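Local atomic coordinates of surface glycoprotein (Trypanosoma brucei, PDB entry 5KLH), a protein that is displayed on the surface of the insect-stage parasite and may act as a sensor, this chain being its bilobed ectodomain. Residues 92-98 against 148-154; 99-105 against 114-119; 153-159 against 188-194. Residue numbers count along the deposited sequence, not the author numbering.

Contact 1: 92-98 against 148-154; sequences HATRERW and YCKQEVY
Both segments are regular beta strands running antiparallel, their axes 4.4 Å apart at closest and their N-to-C directions at 159°. The register pairs H92 with Y154 and W98 with Y148. A93–V153, R95–Q151 and R97–C149 are hydrogen-bonded pairs, each joined by two backbone bonds: A93 N to V153 O 2.9 Å and V153 N to A93 O 3.0 Å; R95 N to Q151 O 2.9 Å and Q151 N to R95 O 3.0 Å; R97 N to C149 O and C149 N to R97 O, both 2.8 Å. The long strands 85-100 and 145-164 form here an arm that extends the sheet away from the main body, consistent with the bilobed ectodomain, and C149 ties its outer part to C126 of helix 116-128 by a disulfide.

The face of H92, T94, E96 and W98 carries polar links that tolerate solvent. E152 OE1 (chi1 m, chi2 m) accepts from H92 NE2 at 2.6 Å and T94 OG1 at 2.8 Å, while a water joins T94 OG1 to E152 OE2. E96 OE1 takes W98 NE1 at 3.2 Å.

Here too, Y148 (chi1 p) puts CB 3.5 Å from the centroid of the W98 five-membered ring, a CH-pi contact. The face of A93, R95 and R97 holds A93 CB against V153 CG2 at 3.9 Å, with the R95 guanidinium placing NH2 4.0 Å from V153 CG1.

Contact 2: 99-105 against 114-119; sequences FSCSSSQ and DCQEKH
A disulfide-pinned junction between a strand end and a helix start defines this contact in the cysteine-rich outer part of the ectodomain. C101 SG (chi1 t) and C115 SG (chi1 m) bond at 2.0 Å with chi3 77°. Residues 99-100 finish a strand, 103-104 make a short 3-10 segment, and the helix begins at Q116 with C115 as N-cap. Just before it, D114 OD1 accepts Q116 N at 3.0 Å, an Asx turn suited to aspartate's short carboxylate. F99 (chi1 t) supplies the apolar filling: its CE1 lies 3.7 Å from C115 CB, and H119 CA sits over the ring, 3.8 Å from its centroid, as a CH-pi contact. No direct hydrogen bond crosses; instead one water donates to Q105 O at 2.8 Å and accepts from K118 N at 3.1 Å, serving an amide of the helix's first turn. H119 NE2 bonds Y133 OH of strand 132-135, and F99 makes backbone bonds to C146 and G147 on strand 145-164, so the junction is seated against both strands.

Contact 3: 153-159 against 188-194; sequences VYLSKLY and QGYEAVP
This is an antiparallel strand pairing, partly buried, in which the short strand 189-191 lies along the middle of the long strand 145-164. The axes approach to 4.4 Å at 135°. Y154 and E191 form a hydrogen-bonded pair, with Y154 N to E191 O and E191 N to Y154 O both 2.8 Å. L155 then faces Y190. Beyond it G189 O accepts from both S156 N (2.8 Å) and K157 N (3.1 Å), while G189 N donates to K157 O at 2.8 Å. Glycine fits, since a CB there would clash with K157 CB. Q188 (chi1 m, chi2 m) extends the pairing with its amide: OE1 takes Y159 N at 2.7 Å.

Apolar groups fill the flanks. V153 CG2 lies 4.0 Å from the Y190 ring centroid, and P194 CD 3.9 Å from that of Y154 (chi1 m), both CH-pi contacts over a ring face. A water bridges S156 OG and E191 OE2. With S156 (phi/psi -128/-37) and K157 opposite one residue, G189, and the register shifted by one, this is a classic beta bulge.

Strand 145-164 ties contacts 1 and 3 together: they share V153 and Y154, their centres lie 12 Å apart, and R95 NH2 of contact 1 packs on Y190 CD2 of contact 3 at 3.5 Å. Strand 85-100 instead carries contact 1 into contact 2, whose centre is 21 Å farther on, whereas contacts 2 and 3 stay about 17 Å apart at their nearest atoms. Contact 1 is a surface pairing with regular backbone bonding. Contact 3, nearer the chain's centre, is partly buried, and its pairing is irregular. Contact 2, though the most peripheral, is also partly buried and depends on covalent and aromatic links rather than direct hydrogen bonds.

Contact 1: 92-98 against 148-154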
# COMPACT_ATOMS: atom_id res chain seq x y z
N HIS A 92 -7.75 12.21 -4.81
CA HIS A 92 -7.37 11.88 -6.17
C HIS A 92 -5.88 12.01 -6.31
O HIS A 92 -5.29 12.97 -5.82
CB HIS A 92 -8.07 12.81 -7.17
CG HIS A 92 -7.39 12.87 -8.50
ND1 HIS A 92 -6.73 14.00 -8.94
CD2 HIS A 92 -7.25 11.93 -9.47
CE1 HIS A 92 -6.21 13.75 -10.14
NE2 HIS A 92 -6.52 12.51 -10.48
N ALA A 93 -5.25 11.06 -6.98
CA ALA A 93 -3.83 11.17 -7.26
C ALA A 93 -3.57 10.94 -8.73
O ALA A 93 -4.29 10.18 -9.40
CB ALA A 93 -3.02 10.19 -6.41
N THR A 94 -2.55 11.62 -9.23
CA THR A 94 -2.05 11.40 -10.56
C THR A 94 -0.80 10.56 -10.45
O THR A 94 0.26 11.06 -10.08
CB THR A 94 -1.75 12.72 -11.26
OG1 THR A 94 -2.95 13.50 -11.32
CG2 THR A 94 -1.23 12.48 -12.66
N ARG A 95 -0.93 9.28 -10.75
CA ARG A 95 0.18 8.35 -10.58
C ARG A 95 1.07 8.37 -11.82
O ARG A 95 0.60 8.14 -12.93
CB ARG A 95 -0.37 6.94 -10.31
CG ARG A 95 0.64 5.95 -9.77
CD ARG A 95 0.08 4.53 -9.82
NE ARG A 95 -0.93 4.26 -8.80
CZ ARG A 95 -1.82 3.26 -8.85
NH1 ARG A 95 -1.85 2.44 -9.88
NH2 ARG A 95 -2.69 3.10 -7.86
N GLU A 96 2.35 8.66 -11.62
CA GLU A 96 3.29 8.70 -12.73
C GLU A 96 4.25 7.52 -12.63
O GLU A 96 4.96 7.38 -11.63
CB GLU A 96 4.08 10.02 -12.74
CG GLU A 96 3.20 11.26 -12.79
CD GLU A 96 3.99 12.56 -12.76
OE1 GLU A 96 5.24 12.52 -12.69
OE2 GLU A 96 3.35 13.64 -12.81
N ARG A 97 4.26 6.65 -13.64
CA ARG A 97 5.26 5.59 -13.68
C ARG A 97 6.29 5.92 -14.75
O ARG A 97 5.97 5.96 -15.95
CB ARG A 97 4.61 4.22 -13.92
CG ARG A 97 3.75 3.75 -12.74
CD ARG A 97 4.45 4.00 -11.38
NE ARG A 97 3.54 3.90 -10.24
CZ ARG A 97 3.93 3.76 -8.97
NH1 ARG A 97 5.23 3.69 -8.66
NH2 ARG A 97 3.03 3.68 -8.00
N TRP A 98 7.52 6.17 -14.31
CA TRP A 98 8.58 6.66 -15.17
C TRP A 98 9.43 5.55 -15.77
O TRP A 98 9.69 4.54 -15.11
CB TRP A 98 9.50 7.60 -14.38
CG TRP A 98 8.95 8.97 -14.18
CD1 TRP A 98 8.00 9.35 -13.28
CD2 TRP A 98 9.33 10.15 -14.89
NE1 TRP A 98 7.76 10.69 -13.39
CE2 TRP A 98 8.57 11.21 -14.37
CE3 TRP A 98 10.24 10.41 -15.91
CZ2 TRP A 98 8.69 12.52 -14.84
CZ3 TRP A 98 10.36 11.70 -16.38
CH2 TRP A 98 9.59 12.74 -15.85
N TYR A 148 7.08 9.15 -18.95
CA TYR A 148 6.27 8.53 -17.91
C TYR A 148 4.85 8.29 -18.33
O TYR A 148 4.26 9.06 -19.10
CB TYR A 148 6.30 9.37 -16.62
CG TYR A 148 5.62 10.73 -16.68
CD1 TYR A 148 4.28 10.87 -16.34
CD2 TYR A 148 6.34 11.86 -17.00
CE1 TYR A 148 3.67 12.12 -16.36
CE2 TYR A 148 5.74 13.12 -17.02
CZ TYR A 148 4.41 13.23 -16.70
OH TYR A 148 3.80 14.47 -16.72
N CYS A 149 4.31 7.18 -17.84
CA CYS A 149 2.92 6.84 -18.05
C CYS A 149 2.09 7.41 -16.92
O CYS A 149 2.46 7.30 -15.74
CB CYS A 149 2.73 5.33 -18.12
SG CYS A 149 1.06 4.87 -18.57
N LYS A 150 0.95 8.01 -17.27
CA LYS A 150 0.13 8.70 -16.29
C LYS A 150 -1.23 8.05 -16.15
O LYS A 150 -1.92 7.80 -17.14
CB LYS A 150 -0.01 10.17 -16.68
CG LYS A 150 -0.93 10.97 -15.80
CD LYS A 150 -1.06 12.39 -16.33
CE LYS A 150 -1.31 12.40 -17.83
NZ LYS A 150 -0.09 12.83 -18.59
N GLN A 151 -1.62 7.76 -14.90
CA GLN A 151 -2.94 7.21 -14.62
C GLN A 151 -3.61 8.03 -13.53
O GLN A 151 -2.97 8.44 -12.57
CB GLN A 151 -2.85 5.74 -14.20
CG GLN A 151 -2.33 4.80 -15.29
CD GLN A 151 -3.37 4.43 -16.34
OE1 GLN A 151 -4.47 4.99 -16.36
NE2 GLN A 151 -3.03 3.48 -17.20
N GLU A 152 -4.91 8.28 -13.70
CA GLU A 152 -5.68 8.98 -12.67
C GLU A 152 -6.40 8.00 -11.77
O GLU A 152 -7.12 7.12 -12.25
CB GLU A 152 -6.70 9.94 -13.32
CG GLU A 152 -6.11 10.87 -14.37
CD GLU A 152 -5.10 11.87 -13.82
OE1 GLU A 152 -5.03 12.08 -12.59
OE2 GLU A 152 -4.37 12.46 -14.64
N VAL A 153 -6.18 8.13 -10.46
CA VAL A 153 -6.78 7.24 -9.48
C VAL A 153 -7.47 7.99 -8.34
O VAL A 153 -7.11 9.14 -8.03
CB VAL A 153 -5.74 6.29 -8.88
CG1 VAL A 153 -5.08 5.51 -10.00
CG2 VAL A 153 -4.68 7.07 -8.13
N TYR A 154 -8.44 7.33 -7.72
CA TYR A 154 -9.21 7.95 -6.64
C TYR A 154 -9.26 7.04 -5.43
O TYR A 154 -9.59 5.85 -5.55
CB TYR A 154 -10.61 8.29 -7.11
CG TYR A 154 -10.62 9.24 -8.28
CD1 TYR A 154 -10.49 8.78 -9.58
CD2 TYR A 154 -10.73 10.62 -8.09
CE1 TYR A 154 -10.50 9.64 -10.66
CE2 TYR A 154 -10.74 11.49 -9.17
CZ TYR A 154 -10.61 11.00 -10.44
OH TYR A 154 -10.61 11.88 -11.50
O HOH W 1 -3.57 15.01 -13.99
O HOH W 2 1.42 14.30 -14.57

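Contact 2: 99-105 against 114-119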
# COMPACT_ATOMS: atom_id res chain seq x y z
N PHE A 99 9.86 5.75 -17.00
CA PHE A 99 10.87 4.90 -17.61
C PHE A 99 12.23 5.56 -17.46
O PHE A 99 12.45 6.67 -17.96
CB PHE A 99 10.56 4.64 -19.09
CG PHE A 99 11.52 3.67 -19.74
CD1 PHE A 99 12.72 4.12 -20.28
CD2 PHE A 99 11.22 2.32 -19.80
CE1 PHE A 99 13.60 3.22 -20.87
CE2 PHE A 99 12.09 1.43 -20.39
CZ PHE A 99 13.29 1.89 -20.92
N SER A 100 13.13 4.89 -16.75
CA SER A 100 14.51 5.35 -16.59
C SER A 100 15.40 4.40 -17.36
O SER A 100 15.28 3.18 -17.22
CB SER A 100 14.91 5.38 -15.11
OG SER A 100 13.98 6.11 -14.34
N CYS A 101 16.28 4.94 -18.19
CA CYS A 101 17.16 4.08 -18.97
C CYS A 101 18.27 3.57 -18.07
O CYS A 101 19.07 4.36 -17.57
CB CYS A 101 17.73 4.81 -20.18
SG CYS A 101 18.84 3.79 -21.19
N SER A 102 18.30 2.26 -17.87
CA SER A 102 19.31 1.61 -17.05
C SER A 102 20.06 0.60 -17.89
O SER A 102 19.60 0.24 -18.97
CB SER A 102 18.66 0.92 -15.86
OG SER A 102 17.85 -0.14 -16.33
N SER A 103 21.18 0.10 -17.39
CA SER A 103 21.98 -0.85 -18.17
C SER A 103 21.17 -2.07 -18.56
O SER A 103 21.37 -2.62 -19.65
CB SER A 103 23.23 -1.28 -17.41
OG SER A 103 24.14 -0.20 -17.27
N SER A 104 20.23 -2.47 -17.70
CA SER A 104 19.46 -3.70 -17.90
C SER A 104 18.63 -3.66 -19.18
O SER A 104 18.37 -4.69 -19.77
CB SER A 104 18.55 -3.97 -16.70
OG SER A 104 17.59 -2.94 -16.55
N GLN A 105 18.23 -2.46 -19.60
CA GLN A 105 17.43 -2.35 -20.82
C GLN A 105 18.10 -1.51 -21.89
O GLN A 105 17.43 -0.99 -22.79
CB GLN A 105 16.06 -1.77 -20.49
CG GLN A 105 15.18 -2.72 -19.69
CD GLN A 105 13.86 -2.09 -19.33
OE1 GLN A 105 13.81 -0.94 -18.88
NE2 GLN A 105 12.78 -2.84 -19.52
N ASP A 114 21.76 3.19 -25.40
CA ASP A 114 20.49 3.86 -25.15
C ASP A 114 19.37 2.84 -25.02
O ASP A 114 19.53 1.69 -25.44
CB ASP A 114 20.17 4.86 -26.27
CG ASP A 114 19.92 4.18 -27.60
OD1 ASP A 114 18.83 3.59 -27.77
OD2 ASP A 114 20.81 4.23 -28.47
N CYS A 115 18.25 3.25 -24.44
CA CYS A 115 17.12 2.35 -24.23
C CYS A 115 15.94 2.61 -25.15
O CYS A 115 14.80 2.36 -24.77
CB CYS A 115 16.61 2.46 -22.80
SG CYS A 115 17.81 2.09 -21.54
N GLN A 116 16.19 3.10 -26.36
CA GLN A 116 15.09 3.51 -27.22
C GLN A 116 14.06 2.41 -27.47
O GLN A 116 12.86 2.66 -27.36
CB GLN A 116 15.62 4.04 -28.55
CG GLN A 116 16.26 5.41 -28.43
CD GLN A 116 16.47 6.07 -29.78
OE1 GLN A 116 15.53 6.24 -30.55
NE2 GLN A 116 17.71 6.44 -30.06
N GLU A 117 14.51 1.20 -27.79
CA GLU A 117 13.55 0.14 -28.09
C GLU A 117 12.68 -0.21 -26.88
O GLU A 117 11.47 -0.36 -27.02
CB GLU A 117 14.25 -1.12 -28.60
CG GLU A 117 13.27 -2.28 -28.84
CD GLU A 117 13.91 -3.48 -29.51
OE1 GLU A 117 15.12 -3.71 -29.30
OE2 GLU A 117 13.20 -4.20 -30.26
N LYS A 118 13.30 -0.35 -25.71
CA LYS A 118 12.55 -0.67 -24.50
C LYS A 118 11.64 0.48 -24.08
O LYS A 118 10.55 0.24 -23.58
CB LYS A 118 13.50 -1.03 -23.35
CG LYS A 118 14.17 -2.38 -23.51
CD LYS A 118 13.17 -3.50 -23.42
CE LYS A 118 13.90 -4.83 -23.29
NZ LYS A 118 15.08 -4.70 -22.37
N HIS A 119 12.10 1.71 -24.29
CA HIS A 119 11.27 2.89 -23.99
C HIS A 119 10.02 2.89 -24.88
O HIS A 119 8.90 3.09 -24.40
CB HIS A 119 12.06 4.18 -24.18
CG HIS A 119 11.30 5.41 -23.82
ND1 HIS A 119 11.35 6.56 -24.58
CD2 HIS A 119 10.45 5.67 -22.80
CE1 HIS A 119 10.57 7.48 -24.03
NE2 HIS A 119 10.01 6.96 -22.95
O HOH W 3 16.31 -0.88 -25.36

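Contact 3: 153-159 against 188-194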
# COMPACT_ATOMS: atom_id res chain seq x y z
N VAL A 153 -6.18 8.13 -10.46
CA VAL A 153 -6.78 7.24 -9.48
C VAL A 153 -7.47 7.99 -8.34
O VAL A 153 -7.11 9.14 -8.03
CB VAL A 153 -5.74 6.29 -8.88
CG1 VAL A 153 -5.08 5.51 -10.00
CG2 VAL A 153 -4.68 7.07 -8.13
N TYR A 154 -8.44 7.33 -7.72
CA TYR A 154 -9.21 7.95 -6.64
C TYR A 154 -9.26 7.04 -5.43
O TYR A 154 -9.59 5.85 -5.55
CB TYR A 154 -10.61 8.29 -7.11
CG TYR A 154 -10.62 9.24 -8.28
CD1 TYR A 154 -10.49 8.78 -9.58
CD2 TYR A 154 -10.73 10.62 -8.09
CE1 TYR A 154 -10.50 9.64 -10.66
CE2 TYR A 154 -10.74 11.49 -9.17
CZ TYR A 154 -10.61 11.00 -10.44
OH TYR A 154 -10.61 11.88 -11.50
N LEU A 155 -8.97 7.60 -4.27
CA LEU A 155 -8.96 6.84 -3.03
C LEU A 155 -10.30 6.18 -2.73
O LEU A 155 -11.35 6.84 -2.74
CB LEU A 155 -8.59 7.76 -1.87
CG LEU A 155 -8.44 7.08 -0.51
CD1 LEU A 155 -7.25 6.12 -0.53
CD2 LEU A 155 -8.24 8.16 0.53
N SER A 156 -10.25 4.89 -2.42
CA SER A 156 -11.45 4.10 -2.13
C SER A 156 -11.31 3.37 -0.80
O SER A 156 -12.29 3.21 -0.07
CB SER A 156 -11.70 3.11 -3.24
OG SER A 156 -12.84 2.32 -2.95
N LYS A 157 -10.10 2.90 -0.52
CA LYS A 157 -9.82 2.14 0.69
C LYS A 157 -8.51 2.67 1.26
O LYS A 157 -7.49 2.62 0.59
CB LYS A 157 -9.75 0.64 0.40
CG LYS A 157 -9.78 -0.24 1.63
CD LYS A 157 -10.05 -1.71 1.29
CE LYS A 157 -11.29 -1.88 0.42
NZ LYS A 157 -11.54 -3.30 0.05
N LEU A 158 -8.55 3.17 2.50
CA LEU A 158 -7.38 3.71 3.14
C LEU A 158 -6.94 2.74 4.23
O LEU A 158 -7.74 2.41 5.09
CB LEU A 158 -7.69 5.09 3.73
CG LEU A 158 -6.55 5.76 4.50
CD1 LEU A 158 -5.50 6.24 3.53
CD2 LEU A 158 -7.09 6.91 5.32
N TYR A 159 -5.70 2.25 4.15
CA TYR A 159 -5.16 1.31 5.13
C TYR A 159 -4.22 1.99 6.09
O TYR A 159 -3.24 2.60 5.66
CB TYR A 159 -4.40 0.18 4.44
CG TYR A 159 -5.19 -0.63 3.44
CD1 TYR A 159 -5.46 -0.13 2.17
CD2 TYR A 159 -5.63 -1.90 3.75
CE1 TYR A 159 -6.17 -0.88 1.24
CE2 TYR A 159 -6.33 -2.66 2.83
CZ TYR A 159 -6.59 -2.13 1.58
OH TYR A 159 -7.28 -2.88 0.65
N GLN A 188 -2.36 2.52 -1.38
CA GLN A 188 -3.74 2.42 -0.90
C GLN A 188 -4.65 1.77 -1.92
O GLN A 188 -4.21 1.36 -2.99
CB GLN A 188 -4.26 3.82 -0.53
CG GLN A 188 -3.37 4.56 0.44
CD GLN A 188 -3.34 3.89 1.79
OE1 GLN A 188 -4.19 3.06 2.08
NE2 GLN A 188 -2.35 4.24 2.63
N GLY A 189 -5.93 1.67 -1.59
CA GLY A 189 -6.89 1.08 -2.49
C GLY A 189 -7.49 2.18 -3.34
O GLY A 189 -8.08 3.12 -2.80
N TYR A 190 -7.33 2.06 -4.66
CA TYR A 190 -7.77 3.10 -5.58
C TYR A 190 -8.77 2.60 -6.60
O TYR A 190 -8.80 1.39 -6.92
CB TYR A 190 -6.58 3.70 -6.32
CG TYR A 190 -5.69 4.52 -5.43
CD1 TYR A 190 -6.09 5.77 -4.99
CD2 TYR A 190 -4.45 4.05 -5.03
CE1 TYR A 190 -5.27 6.53 -4.15
CE2 TYR A 190 -3.62 4.80 -4.20
CZ TYR A 190 -4.05 6.04 -3.76
OH TYR A 190 -3.27 6.81 -2.93
N GLU A 191 -9.58 3.52 -7.12
CA GLU A 191 -10.50 3.22 -8.21
C GLU A 191 -10.34 4.23 -9.34
O GLU A 191 -9.64 5.24 -9.21
CB GLU A 191 -11.96 3.22 -7.71
CG GLU A 191 -12.26 2.27 -6.59
CD GLU A 191 -12.25 0.82 -7.03
OE1 GLU A 191 -12.26 0.57 -8.25
OE2 GLU A 191 -12.22 -0.06 -6.15
N ALA A 192 -11.00 3.96 -10.46
CA ALA A 192 -10.79 4.76 -11.66
C ALA A 192 -11.65 6.02 -11.73
O ALA A 192 -11.45 6.86 -12.61
CB ALA A 192 -11.05 3.91 -12.88
N VAL A 193 -12.62 6.15 -10.82
CA VAL A 193 -13.53 7.29 -10.84
C VAL A 193 -13.71 7.82 -9.43
O VAL A 193 -13.42 7.12 -8.47
CB VAL A 193 -14.91 6.93 -11.43
CG1 VAL A 193 -14.78 6.30 -12.81
CG2 VAL A 193 -15.63 6.02 -10.49
N PRO A 194 -14.17 9.08 -9.31
CA PRO A 194 -14.36 9.67 -7.98
C PRO A 194 -15.29 8.85 -7.08
O PRO A 194 -16.26 8.23 -7.53
CB PRO A 194 -14.97 11.04 -8.30
CG PRO A 194 -14.40 11.37 -9.65
CD PRO A 194 -14.37 10.06 -10.39
O HOH W 4 -11.72 -0.08 -3.72